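Local coordinates for clostripain-related protein (Bacteroides thetaiotaomicron, PDB 6N9J) that is a secreted C11-family cysteine protease, probably cleaving peptide bonds in proteins, held here in complex with an irreversible peptide inhibitor, at residues D20-R25 against W110-G115; G190-V195 against S216-K221; E232-G237 against N323-Y328; G237-V242 against K318-N323; Y279-E284 against K334-D339. One frame throughout, in Å; residues are numbered along the deposited sequence.

Contact 1 (D20-R25 against W110-G115)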
# COMPACT_ATOMS: atom_id res chain seq x y z
N ASP A 20 -6.21 13.28 -8.01
CA ASP A 20 -6.72 14.64 -7.94
C ASP A 20 -6.50 15.17 -6.53
O ASP A 20 -7.40 15.16 -5.69
CB ASP A 20 -8.20 14.73 -8.31
CG ASP A 20 -8.65 16.18 -8.48
OD1 ASP A 20 -7.75 17.05 -8.52
OD2 ASP A 20 -9.87 16.44 -8.59
N ASN A 21 -5.29 15.67 -6.32
CA ASN A 21 -4.77 16.02 -5.01
C ASN A 21 -3.33 16.46 -5.22
O ASN A 21 -2.87 16.55 -6.36
CB ASN A 21 -4.85 14.82 -4.05
CG ASN A 21 -4.14 13.59 -4.59
OD1 ASN A 21 -2.99 13.66 -5.05
ND2 ASN A 21 -4.81 12.44 -4.53
N SER A 22 -2.61 16.68 -4.12
CA SER A 22 -1.27 17.25 -4.20
C SER A 22 -0.27 16.41 -5.00
O SER A 22 0.78 16.92 -5.42
CB SER A 22 -0.72 17.48 -2.79
OG SER A 22 -0.78 16.29 -2.01
N LEU A 23 -0.59 15.13 -5.22
CA LEU A 23 0.33 14.21 -5.87
C LEU A 23 0.20 14.25 -7.39
O LEU A 23 0.89 13.50 -8.09
CB LEU A 23 0.10 12.78 -5.37
CG LEU A 23 0.43 12.59 -3.89
CD1 LEU A 23 0.14 11.17 -3.46
CD2 LEU A 23 1.88 12.96 -3.62
N SER A 24 -0.67 15.12 -7.90
CA SER A 24 -1.00 15.12 -9.33
C SER A 24 0.24 15.23 -10.21
O SER A 24 0.26 14.71 -11.33
CB SER A 24 -1.96 16.25 -9.66
OG SER A 24 -1.37 17.49 -9.34
N ARG A 25 1.27 15.90 -9.69
CA ARG A 25 2.51 16.14 -10.43
C ARG A 25 3.37 14.89 -10.64
O ARG A 25 4.33 14.93 -11.41
CB ARG A 25 3.34 17.21 -9.71
CG ARG A 25 4.16 16.68 -8.55
CD ARG A 25 5.12 17.73 -8.00
NE ARG A 25 4.43 18.68 -7.11
CZ ARG A 25 4.99 19.78 -6.61
NH1 ARG A 25 6.25 20.09 -6.90
NH2 ARG A 25 4.29 20.57 -5.81
N TRP A 110 -2.74 3.73 -6.09
CA TRP A 110 -1.83 4.86 -6.14
C TRP A 110 -2.51 6.13 -5.64
O TRP A 110 -3.40 6.67 -6.30
CB TRP A 110 -1.37 5.03 -7.59
CG TRP A 110 -0.25 6.00 -7.95
CD1 TRP A 110 0.97 5.67 -8.47
CD2 TRP A 110 -0.29 7.44 -7.91
NE1 TRP A 110 1.70 6.80 -8.72
CE2 TRP A 110 0.95 7.90 -8.39
CE3 TRP A 110 -1.25 8.38 -7.49
CZ2 TRP A 110 1.26 9.26 -8.48
CZ3 TRP A 110 -0.93 9.73 -7.56
CH2 TRP A 110 0.31 10.15 -8.05
N SER A 111 -2.09 6.62 -4.47
CA SER A 111 -2.65 7.84 -3.89
C SER A 111 -2.01 8.17 -2.55
O SER A 111 -0.97 7.61 -2.19
CB SER A 111 -4.17 7.70 -3.67
OG SER A 111 -4.77 8.97 -3.55
N HIS A 112 -2.64 9.10 -1.84
CA HIS A 112 -2.40 9.30 -0.42
C HIS A 112 -2.93 8.10 0.38
O HIS A 112 -3.83 7.39 -0.08
CB HIS A 112 -3.07 10.59 0.07
CG HIS A 112 -2.35 11.84 -0.35
ND1 HIS A 112 -1.15 12.23 0.21
CD2 HIS A 112 -2.65 12.78 -1.27
CE1 HIS A 112 -0.75 13.36 -0.34
NE2 HIS A 112 -1.65 13.72 -1.24
N GLY A 113 -2.38 7.90 1.57
CA GLY A 113 -2.81 6.83 2.45
C GLY A 113 -2.53 7.21 3.90
O GLY A 113 -1.64 8.01 4.18
N ASP A 114 -3.31 6.64 4.81
CA ASP A 114 -3.09 6.85 6.25
C ASP A 114 -3.64 5.63 7.01
O ASP A 114 -4.42 5.76 7.96
CB ASP A 114 -3.74 8.16 6.72
CG ASP A 114 -3.06 8.75 7.96
OD1 ASP A 114 -2.47 7.98 8.76
OD2 ASP A 114 -3.11 9.98 8.15
N GLY A 115 -3.24 4.44 6.57
CA GLY A 115 -3.60 3.22 7.27
C GLY A 115 -5.09 3.03 7.50
O GLY A 115 -5.90 3.17 6.59
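Leu23 CG lies anti to its carbonyl carbon and beside the backbone N (chi1 -65°), and His112 CG takes the same position relative to its own backbone; this sets the two CG atoms so that Leu23 and the imidazole meet across the contact. The loop 110-115 leaves strand 105-110, and a His-Gly pair so placed is consistent with the histidine element of clan CD cysteine peptidases. The bound peptide supports this reading: Gly113 hydrogen-bonds to it through the backbone, while Leu23, Trp110 and His112 pack on it. Leu23 CD1 stands 3.8 Å from the centroid of the His112 ring, only 6° off the ring normal, a CH-pi contact over the centre of one face. In the plane of the same ring, His112 NE2 donates to Ser22 OG at 2.8 Å with a bent N-H...O angle of 145°. The ring is therefore held both over a face and at its edge. Asn21 slides past it, CG 3.7 Å from His112 CD2, and its OD1 accepts from Leu23 N at 2.8 Å, a capping bond that fixes the turn before helix 24-37. Asn21 ND2 turns to the carbonyls of Ala18 and Gln129, and Ser111 OG to Ala18 O. Trp110 NE1 bonds Asp30, whereas the far end of the indole reaches Leu23: CH2 is 3.8 Å from Leu23 CB, with Leu23 O at the ring edge 3.4 Å from CH2.

Contact 2 (G190-V195 against S216-K221)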
# COMPACT_ATOMS: atom_id res chain seq x y z
N GLY A 190 7.04 7.52 -5.72
CA GLY A 190 6.47 6.19 -5.67
C GLY A 190 7.31 5.12 -6.36
O GLY A 190 8.54 5.20 -6.39
N ALA A 191 6.65 4.12 -6.91
CA ALA A 191 7.36 3.02 -7.55
C ALA A 191 8.13 3.47 -8.78
O ALA A 191 7.74 4.42 -9.46
CB ALA A 191 6.38 1.90 -7.92
N PRO A 192 9.26 2.81 -9.04
CA PRO A 192 9.98 2.83 -10.31
C PRO A 192 9.32 1.87 -11.31
O PRO A 192 9.74 0.70 -11.47
CB PRO A 192 11.38 2.37 -9.92
CG PRO A 192 11.12 1.42 -8.76
CD PRO A 192 9.98 2.05 -8.00
N TYR A 193 8.28 2.35 -11.99
CA TYR A 193 7.42 1.47 -12.76
C TYR A 193 8.09 0.91 -13.99
O TYR A 193 7.53 0.06 -14.68
CB TYR A 193 6.13 2.19 -13.14
CG TYR A 193 5.18 2.29 -11.97
CD1 TYR A 193 4.45 1.19 -11.56
CD2 TYR A 193 5.03 3.48 -11.27
CE1 TYR A 193 3.59 1.26 -10.50
CE2 TYR A 193 4.16 3.57 -10.19
CZ TYR A 193 3.45 2.45 -9.81
OH TYR A 193 2.58 2.49 -8.74
N GLU A 194 9.30 1.38 -14.28
CA GLU A 194 10.06 0.82 -15.38
C GLU A 194 10.60 -0.58 -15.04
O GLU A 194 10.91 -1.35 -15.94
CB GLU A 194 11.20 1.75 -15.78
CG GLU A 194 12.38 1.77 -14.83
CD GLU A 194 12.23 2.74 -13.66
OE1 GLU A 194 11.11 3.27 -13.41
OE2 GLU A 194 13.25 2.98 -12.99
N VAL A 195 10.71 -0.90 -13.75
CA VAL A 195 11.08 -2.27 -13.35
C VAL A 195 10.00 -2.97 -12.53
O VAL A 195 9.97 -4.19 -12.47
CB VAL A 195 12.41 -2.31 -12.56
CG1 VAL A 195 13.60 -2.22 -13.50
CG2 VAL A 195 12.45 -1.22 -11.46
N SER A 216 14.94 -1.92 -4.75
CA SER A 216 16.29 -1.85 -5.29
C SER A 216 16.64 -0.51 -5.93
O SER A 216 17.79 -0.07 -5.87
CB SER A 216 16.50 -2.97 -6.30
OG SER A 216 17.85 -3.02 -6.71
N VAL A 217 15.67 0.16 -6.55
CA VAL A 217 16.00 1.44 -7.17
C VAL A 217 16.27 2.49 -6.09
O VAL A 217 17.22 3.27 -6.20
CB VAL A 217 14.87 1.89 -8.12
CG1 VAL A 217 15.04 3.36 -8.49
CG2 VAL A 217 14.88 1.03 -9.38
N TYR A 218 15.46 2.50 -5.04
CA TYR A 218 15.65 3.47 -3.96
C TYR A 218 16.90 3.17 -3.16
O TYR A 218 17.63 4.10 -2.77
CB TYR A 218 14.42 3.50 -3.05
CG TYR A 218 13.29 4.28 -3.66
CD1 TYR A 218 13.22 5.66 -3.51
CD2 TYR A 218 12.31 3.65 -4.43
CE1 TYR A 218 12.20 6.39 -4.09
CE2 TYR A 218 11.29 4.37 -5.02
CZ TYR A 218 11.23 5.74 -4.84
OH TYR A 218 10.21 6.45 -5.43
N ALA A 219 17.16 1.89 -2.93
CA ALA A 219 18.38 1.45 -2.24
C ALA A 219 19.65 1.91 -2.96
O ALA A 219 20.67 2.14 -2.33
CB ALA A 219 18.39 -0.06 -2.11
N LYS A 220 19.58 2.06 -4.29
CA LYS A 220 20.78 2.40 -5.03
C LYS A 220 21.08 3.90 -5.11
O LYS A 220 22.23 4.29 -5.32
CB LYS A 220 20.71 1.80 -6.44
CG LYS A 220 21.23 0.37 -6.47
CD LYS A 220 20.83 -0.38 -7.72
CE LYS A 220 21.51 -1.75 -7.75
NZ LYS A 220 20.75 -2.72 -8.58
N LYS A 221 20.08 4.75 -4.91
CA LYS A 221 20.35 6.18 -4.89
C LYS A 221 20.26 6.74 -3.47
O LYS A 221 20.31 7.95 -3.25
CB LYS A 221 19.39 6.92 -5.83
CG LYS A 221 17.99 6.38 -5.84
CD LYS A 221 17.09 7.21 -6.74
CE LYS A 221 17.67 7.34 -8.14
NZ LYS A 221 16.79 8.18 -9.02
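Pro192, at the N-cap position of helix 193-200, packs against Val217 near the C-terminal end of helix 206-221, so the contact joins the start of one helix to the late turns of the next. The pyrrolidine ring and the valine slide past each other in opposite directions. Pro192 CB and Val217 CG2 are 3.8 Å apart, and Pro192 CG lies equally near Val217 CB, at 3.8 Å, which shows that the valine meets a side of the ring and not a single corner. Val217 CG2 is anti to its carbonyl carbon, and that methyl serves two partners, since Val195 CG2 approaches it to 3.9 Å. The proline also starts the helix through its carbonyl, with Val195 N bonded to Pro192 O at 2.9 Å. In the alpha/beta fold of this protease both helices flank the central sheet. Tyr193 reaches the sheet side from the first of them: its OH bonds Asp159 and its side chain packs on Val108 and Trp110, while Ala191 CB sits 3.5 Å above one face of the Tyr193 ring, offset toward its rim. On the other helix, Tyr218 continues the apolar seam, its CE2 4.0 Å from Pro192 CD in an oblique approach. Tyr218 also packs on Pro187, Pro189 and Val238. Its OH is modelled too close to Gly190 O for that pair to be interpreted.

Contact 3 (E232-G237 against N323-Y328)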
# COMPACT_ATOMS: atom_id res chain seq x y z
N GLU A 232 12.50 15.10 -7.81
CA GLU A 232 13.09 14.59 -9.05
C GLU A 232 14.17 13.54 -8.80
O GLU A 232 14.61 12.86 -9.73
CB GLU A 232 13.69 15.73 -9.87
CG GLU A 232 12.69 16.49 -10.72
CD GLU A 232 11.94 17.56 -9.94
OE1 GLU A 232 12.18 17.69 -8.72
OE2 GLU A 232 11.12 18.27 -10.55
N ASN A 233 14.60 13.43 -7.55
CA ASN A 233 15.74 12.58 -7.21
C ASN A 233 15.70 12.15 -5.74
O ASN A 233 16.23 12.84 -4.88
CB ASN A 233 17.05 13.32 -7.50
CG ASN A 233 18.27 12.47 -7.22
OD1 ASN A 233 18.23 11.24 -7.29
ND2 ASN A 233 19.39 13.14 -6.91
N TRP A 234 15.10 11.00 -5.47
CA TRP A 234 14.90 10.59 -4.09
C TRP A 234 16.09 9.81 -3.55
O TRP A 234 16.31 8.66 -3.94
CB TRP A 234 13.63 9.75 -3.95
CG TRP A 234 13.07 9.79 -2.57
CD1 TRP A 234 13.38 8.94 -1.54
CD2 TRP A 234 12.13 10.74 -2.05
NE1 TRP A 234 12.67 9.31 -0.41
CE2 TRP A 234 11.89 10.40 -0.70
CE3 TRP A 234 11.44 11.83 -2.60
CZ2 TRP A 234 11.01 11.11 0.11
CZ3 TRP A 234 10.57 12.54 -1.80
CH2 TRP A 234 10.36 12.18 -0.46
N THR A 235 16.83 10.46 -2.66
CA THR A 235 17.99 9.85 -2.01
C THR A 235 17.67 9.43 -0.56
O THR A 235 18.54 8.98 0.18
CB THR A 235 19.20 10.82 -2.01
OG1 THR A 235 18.87 12.03 -1.31
CG2 THR A 235 19.61 11.17 -3.44
N GLY A 236 16.40 9.57 -0.17
CA GLY A 236 15.99 9.33 1.21
C GLY A 236 15.69 7.88 1.57
O GLY A 236 15.33 7.60 2.71
N GLY A 237 15.83 6.96 0.61
CA GLY A 237 15.59 5.55 0.86
C GLY A 237 14.12 5.15 0.89
O GLY A 237 13.24 5.91 0.48
N ASN A 323 18.05 4.56 7.12
CA ASN A 323 17.17 5.68 7.43
C ASN A 323 16.09 5.76 6.36
O ASN A 323 16.27 5.24 5.25
CB ASN A 323 17.95 7.00 7.50
CG ASN A 323 18.97 7.03 8.62
OD1 ASN A 323 18.82 6.37 9.65
ND2 ASN A 323 20.03 7.81 8.42
N ASN A 324 14.98 6.40 6.71
CA ASN A 324 13.95 6.81 5.74
C ASN A 324 13.67 8.30 5.94
O ASN A 324 13.84 8.82 7.05
CB ASN A 324 12.67 6.00 5.91
CG ASN A 324 12.65 4.73 5.11
OD1 ASN A 324 11.65 4.40 4.47
ND2 ASN A 324 13.77 4.01 5.12
N TYR A 325 13.24 8.98 4.89
CA TYR A 325 12.82 10.37 5.02
C TYR A 325 11.40 10.44 5.57
O TYR A 325 10.51 9.73 5.11
CB TYR A 325 12.91 11.09 3.67
CG TYR A 325 12.64 12.59 3.71
CD1 TYR A 325 13.65 13.49 3.98
CD2 TYR A 325 11.36 13.09 3.45
CE1 TYR A 325 13.41 14.86 4.00
CE2 TYR A 325 11.11 14.45 3.46
CZ TYR A 325 12.13 15.33 3.73
OH TYR A 325 11.89 16.68 3.75
N CYS A 326 11.19 11.29 6.58
CA CYS A 326 9.87 11.44 7.19
C CYS A 326 9.57 12.90 7.31
O CYS A 326 10.49 13.72 7.33
CB CYS A 326 9.79 10.77 8.58
SG CYS A 326 9.82 8.94 8.55
N THR A 327 8.29 13.24 7.42
CA THR A 327 7.91 14.64 7.42
C THR A 327 7.23 15.04 8.72
O THR A 327 6.65 14.22 9.42
CB THR A 327 6.98 14.99 6.23
OG1 THR A 327 5.73 14.30 6.34
CG2 THR A 327 7.64 14.63 4.90
N TYR A 328 7.34 16.32 9.04
CA TYR A 328 6.54 16.89 10.10
C TYR A 328 5.22 17.32 9.51
O TYR A 328 5.06 17.32 8.28
CB TYR A 328 7.24 18.08 10.73
CG TYR A 328 8.57 17.80 11.37
CD1 TYR A 328 9.74 17.82 10.62
CD2 TYR A 328 8.67 17.60 12.74
CE1 TYR A 328 10.97 17.60 11.21
CE2 TYR A 328 9.88 17.38 13.34
CZ TYR A 328 11.03 17.38 12.58
OH TYR A 328 12.24 17.16 13.19
O HOH W 1 12.49 7.88 2.16
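Trp234 NE1 and Tyr325 N both donate to a single water, at 2.9 Å and 3.0 Å from its oxygen, and the water ties the loop 232-237 to strand 315-327 of the mixed sheet. The same oxygen is 2.7 Å from Gly237 O, which can accept from it, and Gly236 O is a weaker candidate; more acceptors surround the water than it has protons. The direct link is poor by comparison, since Tyr325 N reaches Gly236 O at 3.3 Å in a weak, strongly bent bond. Asn324 CA adds a CA-H...O contact to that carbonyl at 3.4 Å. Such closeness suits the two glycines: a CB on Gly236 would collide with Tyr325 CB, and Gly237 has positive phi. The water lies in the plane of the indole, at its edge. CG is anti to the backbone N in both residues (chi1 -156° for Trp234, -174° for Tyr325). The side chains cross at about a right angle, with the Trp234 six-membered ring and the Tyr325 ring 85° apart in plane. Both pack on the bound peptide, Trp234 on its backbone and Tyr325 on an apolar side chain, consistent with a place beside the substrate cleft. Where the rings touch, Trp234 CZ2 lies 3.9 Å from Tyr325 CD2.

Contact 4 (G237-V242 against K318-N323)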
# COMPACT_ATOMS: atom_id res chain seq x y z
N GLY A 237 15.83 6.96 0.61
CA GLY A 237 15.59 5.55 0.86
C GLY A 237 14.12 5.15 0.89
O GLY A 237 13.24 5.91 0.48
N VAL A 238 13.86 3.94 1.37
CA VAL A 238 12.51 3.38 1.41
C VAL A 238 12.49 2.13 2.29
O VAL A 238 13.52 1.52 2.51
CB VAL A 238 11.97 3.01 -0.00
CG1 VAL A 238 12.56 1.69 -0.49
CG2 VAL A 238 10.45 2.92 0.00
N SER A 239 11.31 1.77 2.78
CA SER A 239 11.12 0.52 3.48
C SER A 239 9.88 -0.20 2.96
O SER A 239 8.82 0.41 2.80
CB SER A 239 10.98 0.77 4.98
OG SER A 239 9.82 1.53 5.22
N ILE A 240 10.01 -1.49 2.69
CA ILE A 240 8.93 -2.26 2.07
C ILE A 240 8.85 -3.63 2.71
O ILE A 240 9.86 -4.18 3.11
CB ILE A 240 9.17 -2.42 0.52
CG1 ILE A 240 9.22 -1.06 -0.17
CG2 ILE A 240 8.09 -3.30 -0.13
CD1 ILE A 240 7.86 -0.39 -0.30
N SER A 241 7.64 -4.17 2.83
CA SER A 241 7.46 -5.58 3.19
C SER A 241 6.31 -6.23 2.40
O SER A 241 5.57 -5.57 1.67
CB SER A 241 7.20 -5.72 4.70
OG SER A 241 5.95 -5.14 5.07
N VAL A 242 6.20 -7.55 2.55
CA VAL A 242 5.16 -8.34 1.89
C VAL A 242 4.47 -9.22 2.93
O VAL A 242 5.12 -10.03 3.60
CB VAL A 242 5.73 -9.25 0.76
CG1 VAL A 242 4.66 -10.20 0.25
CG2 VAL A 242 6.29 -8.43 -0.38
N LYS A 318 10.95 -8.47 3.70
CA LYS A 318 11.07 -7.06 4.13
C LYS A 318 12.46 -6.51 3.87
O LYS A 318 13.45 -7.25 3.85
CB LYS A 318 10.72 -6.89 5.61
CG LYS A 318 11.78 -7.46 6.55
CD LYS A 318 11.33 -7.37 7.99
CE LYS A 318 12.20 -8.25 8.86
NZ LYS A 318 13.62 -7.85 8.73
N ASN A 319 12.53 -5.20 3.64
CA ASN A 319 13.82 -4.55 3.50
C ASN A 319 13.68 -3.05 3.70
O ASN A 319 12.65 -2.47 3.37
CB ASN A 319 14.45 -4.84 2.14
CG ASN A 319 15.91 -5.22 2.25
OD1 ASN A 319 16.59 -4.85 3.21
ND2 ASN A 319 16.41 -5.95 1.26
N THR A 320 14.71 -2.44 4.26
CA THR A 320 14.72 -1.00 4.47
C THR A 320 16.14 -0.47 4.36
O THR A 320 17.09 -1.16 4.67
CB THR A 320 14.13 -0.61 5.84
OG1 THR A 320 14.08 0.82 5.97
CG2 THR A 320 14.97 -1.19 6.98
N THR A 321 16.27 0.76 3.89
CA THR A 321 17.52 1.47 4.05
C THR A 321 17.66 1.84 5.53
O THR A 321 16.66 1.82 6.26
CB THR A 321 17.56 2.71 3.14
OG1 THR A 321 16.32 3.43 3.28
CG2 THR A 321 17.69 2.27 1.69
N ASP A 322 18.86 2.15 6.00
CA ASP A 322 19.07 2.38 7.44
C ASP A 322 18.24 3.55 7.96
O ASP A 322 17.78 3.54 9.10
CB ASP A 322 20.55 2.60 7.74
CG ASP A 322 21.39 1.35 7.48
OD1 ASP A 322 20.90 0.24 7.78
OD2 ASP A 322 22.53 1.49 6.99
N ASN A 323 18.05 4.56 7.12
CA ASN A 323 17.17 5.68 7.43
C ASN A 323 16.09 5.76 6.36
O ASN A 323 16.27 5.24 5.25
CB ASN A 323 17.95 7.00 7.50
CG ASN A 323 18.97 7.03 8.62
OD1 ASN A 323 18.82 6.37 9.65
ND2 ASN A 323 20.03 7.81 8.42
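Ser239 and Thr320 form the tight part of an antiparallel ladder: Ser239 CB lies 3.3 Å from Thr320 OG1 in a non-hydrogen-bonded pair. Thr320 OG1 is anti to the backbone N (chi1 -176°) and donates to Thr321 O, on a lone pair of that carbonyl. The strand axes, 239-242 against 318-320, run at 179° and come within 4.8 Å. Next is the hydrogen-bonded pair of Ile240 and Asn319, joined by Ile240 N to Asn319 O at 2.9 Å and by Asn319 N to Ile240 O at 2.9 Å, both nearly along the C=O axis. On the face that carries Ile240, that side chain packs on Ile180 and that of Asn319 leads away from strand 239-242, while Val238, just before the strand, packs on helix 206-221. The exposed Lys318 side chain makes the loose, solvent side. It touches Ser241 only by its root, CB to CB; its chain, bent at chi4, leads away, and NZ makes a long, weak ion pair with Glu342. Ser241 OG turns to Gly343 O and Gln164. Regular pairing stops at Thr321, whose N still bonds Val238 O at 3.2 Å. Its OG1 accepts from Val238 N at 3.2 Å and donates to Asn323 O at 2.7 Å. Gly237 CA comes within 3.3 Å of that hydroxyl, and a CB there would clash. The chemistry implies that a threonine hydroxyl replaces a main-chain acceptor where the ladder ends, carrying the link to Asn323.

Contact 5 (Y279-E284 against K334-D339)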
# COMPACT_ATOMS: atom_id res chain seq x y z
N TYR A 279 6.78 4.71 13.23
CA TYR A 279 6.85 5.00 11.79
C TYR A 279 6.39 6.40 11.41
O TYR A 279 6.67 6.85 10.30
CB TYR A 279 6.03 3.97 11.00
CG TYR A 279 6.64 2.59 11.04
CD1 TYR A 279 7.92 2.36 10.53
CD2 TYR A 279 5.96 1.51 11.59
CE1 TYR A 279 8.49 1.10 10.57
CE2 TYR A 279 6.52 0.25 11.64
CZ TYR A 279 7.79 0.05 11.13
OH TYR A 279 8.37 -1.20 11.18
N ASP A 280 5.70 7.09 12.32
CA ASP A 280 5.43 8.52 12.15
C ASP A 280 5.90 9.34 13.36
O ASP A 280 5.08 9.94 14.06
CB ASP A 280 3.93 8.75 11.89
CG ASP A 280 3.05 8.21 13.02
OD1 ASP A 280 3.53 7.33 13.79
OD2 ASP A 280 1.89 8.67 13.13
N PRO A 281 7.22 9.38 13.60
CA PRO A 281 7.73 9.97 14.85
C PRO A 281 7.68 11.49 14.87
O PRO A 281 7.82 12.10 15.92
CB PRO A 281 9.18 9.47 14.89
CG PRO A 281 9.56 9.32 13.46
CD PRO A 281 8.32 8.94 12.71
N LEU A 282 7.49 12.11 13.71
CA LEU A 282 7.53 13.56 13.63
C LEU A 282 6.11 14.11 13.60
O LEU A 282 5.91 15.33 13.57
CB LEU A 282 8.32 14.01 12.41
CG LEU A 282 9.66 13.31 12.17
CD1 LEU A 282 10.32 13.86 10.92
CD2 LEU A 282 10.57 13.44 13.38
N ARG A 283 5.13 13.21 13.59
CA ARG A 283 3.72 13.59 13.58
C ARG A 283 2.96 13.02 14.78
O ARG A 283 3.39 13.19 15.92
CB ARG A 283 3.07 13.15 12.26
CG ARG A 283 3.61 13.89 11.04
CD ARG A 283 3.08 13.32 9.73
NE ARG A 283 3.51 14.10 8.57
CZ ARG A 283 2.69 14.83 7.81
NH1 ARG A 283 3.18 15.52 6.79
NH2 ARG A 283 1.39 14.85 8.05
N GLU A 284 1.84 12.34 14.54
CA GLU A 284 0.95 11.95 15.63
C GLU A 284 1.38 10.69 16.40
O GLU A 284 0.77 10.36 17.42
CB GLU A 284 -0.47 11.76 15.09
N LYS A 334 12.95 15.31 7.55
CA LYS A 334 14.34 14.91 7.77
C LYS A 334 14.44 13.39 7.74
O LYS A 334 13.42 12.69 7.72
CB LYS A 334 14.86 15.46 9.12
CG LYS A 334 14.24 14.81 10.35
CD LYS A 334 15.08 15.07 11.59
CE LYS A 334 14.45 14.46 12.84
NZ LYS A 334 15.29 14.67 14.06
N MET A 335 15.66 12.88 7.71
CA MET A 335 15.91 11.43 7.78
C MET A 335 15.64 10.90 9.19
O MET A 335 16.01 11.55 10.17
CB MET A 335 17.34 11.10 7.36
CG MET A 335 17.71 11.59 5.96
SD MET A 335 16.71 10.88 4.65
CE MET A 335 17.21 9.17 4.75
N VAL A 336 15.02 9.74 9.29
CA VAL A 336 14.75 9.10 10.58
C VAL A 336 15.25 7.65 10.58
O VAL A 336 15.11 6.95 9.58
CB VAL A 336 13.24 9.13 10.91
CG1 VAL A 336 12.93 8.30 12.16
CG2 VAL A 336 12.76 10.57 11.06
N SER A 337 15.83 7.20 11.69
CA SER A 337 16.38 5.85 11.76
C SER A 337 15.29 4.77 11.68
O SER A 337 14.26 4.87 12.34
CB SER A 337 17.19 5.68 13.05
OG SER A 337 17.79 4.40 13.12
N MET A 338 15.52 3.75 10.85
CA MET A 338 14.58 2.62 10.76
C MET A 338 15.07 1.43 11.59
O MET A 338 14.62 0.30 11.38
CB MET A 338 14.38 2.20 9.29
CG MET A 338 13.53 3.20 8.47
SD MET A 338 11.82 3.38 9.05
CE MET A 338 11.76 5.11 9.47
N ASP A 339 15.98 1.69 12.52
CA ASP A 339 16.47 0.65 13.43
C ASP A 339 15.31 0.01 14.21
O ASP A 339 14.57 0.70 14.91
CB ASP A 339 17.49 1.25 14.40
CG ASP A 339 18.11 0.21 15.29
OD1 ASP A 339 19.09 -0.43 14.86
OD2 ASP A 339 17.62 0.04 16.43
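Pro281 and Leu282 supply most of the apolar contact, both set against Val336 of strand 333-337. Pro281 CG lies 3.8 Å from Val336 CG1, and Leu282 CD1 lies 4.1 Å from Val336 CG2; in each pair the side chains slide past each other in opposite directions. CG1 meets the proline, and CG2 lies between Leu282 CD1 and Pro281 CG. Val336 CG1 is anti to the backbone N (chi1 172°), which places it on the proline. Leu282 also meets the aliphatic part of Lys334: CD1 is 4.1 Å from Lys334 CG and CD2 is 4.0 Å from Lys334 CE. The lysine chain is extended beyond CG, so its methylenes run past the leucine on the exposed side of the contact, and both residues pack on Tyr328. A Met-aromatic contact closes the other end. Met338 SD approaches the Tyr279 ring from the edge, 5.4 Å from the centroid and 85° off the ring normal, with Tyr279 CD1 the nearest carbon at 4.3 Å; the tyrosine OH is bonded to Asp289. Polar ties shape the loop from within instead of joining it to the strand. Asp280 OD1 and OD2 accept from the backbone N of Tyr287 and Asn286, and Arg283 N makes a weak bond to Asp280 O. The last of these marks a type I beta turn, Asp280 to Arg283, whose Pro281-Leu282 corner packs on the second strand of the beta hairpin 315-327/333-337.

How the contacts relate
Contact 1 lies in series before the others along the chain, and contact 2 follows before contact 3 opens. Contacts 3, 4 and 5 then interleave: contact 4 lies within the span of contact 3, and contact 5 crosses both. Their centres are about 11 to 13 Å apart. Contacts 3 and 4 share strand 315-327, which pairs with 239-244, and contact 5 uses its other neighbour, 333-337. Contact 2 meets them through Tyr218, which packs on Trp234 and Val238, its centre about 12 Å from that of contact 4. The centres of contacts 1 and 3 are about 17 Å apart, yet both touch the bound peptide, consistent with loops at the parallel strands and the later antiparallel part both lining the substrate cleft.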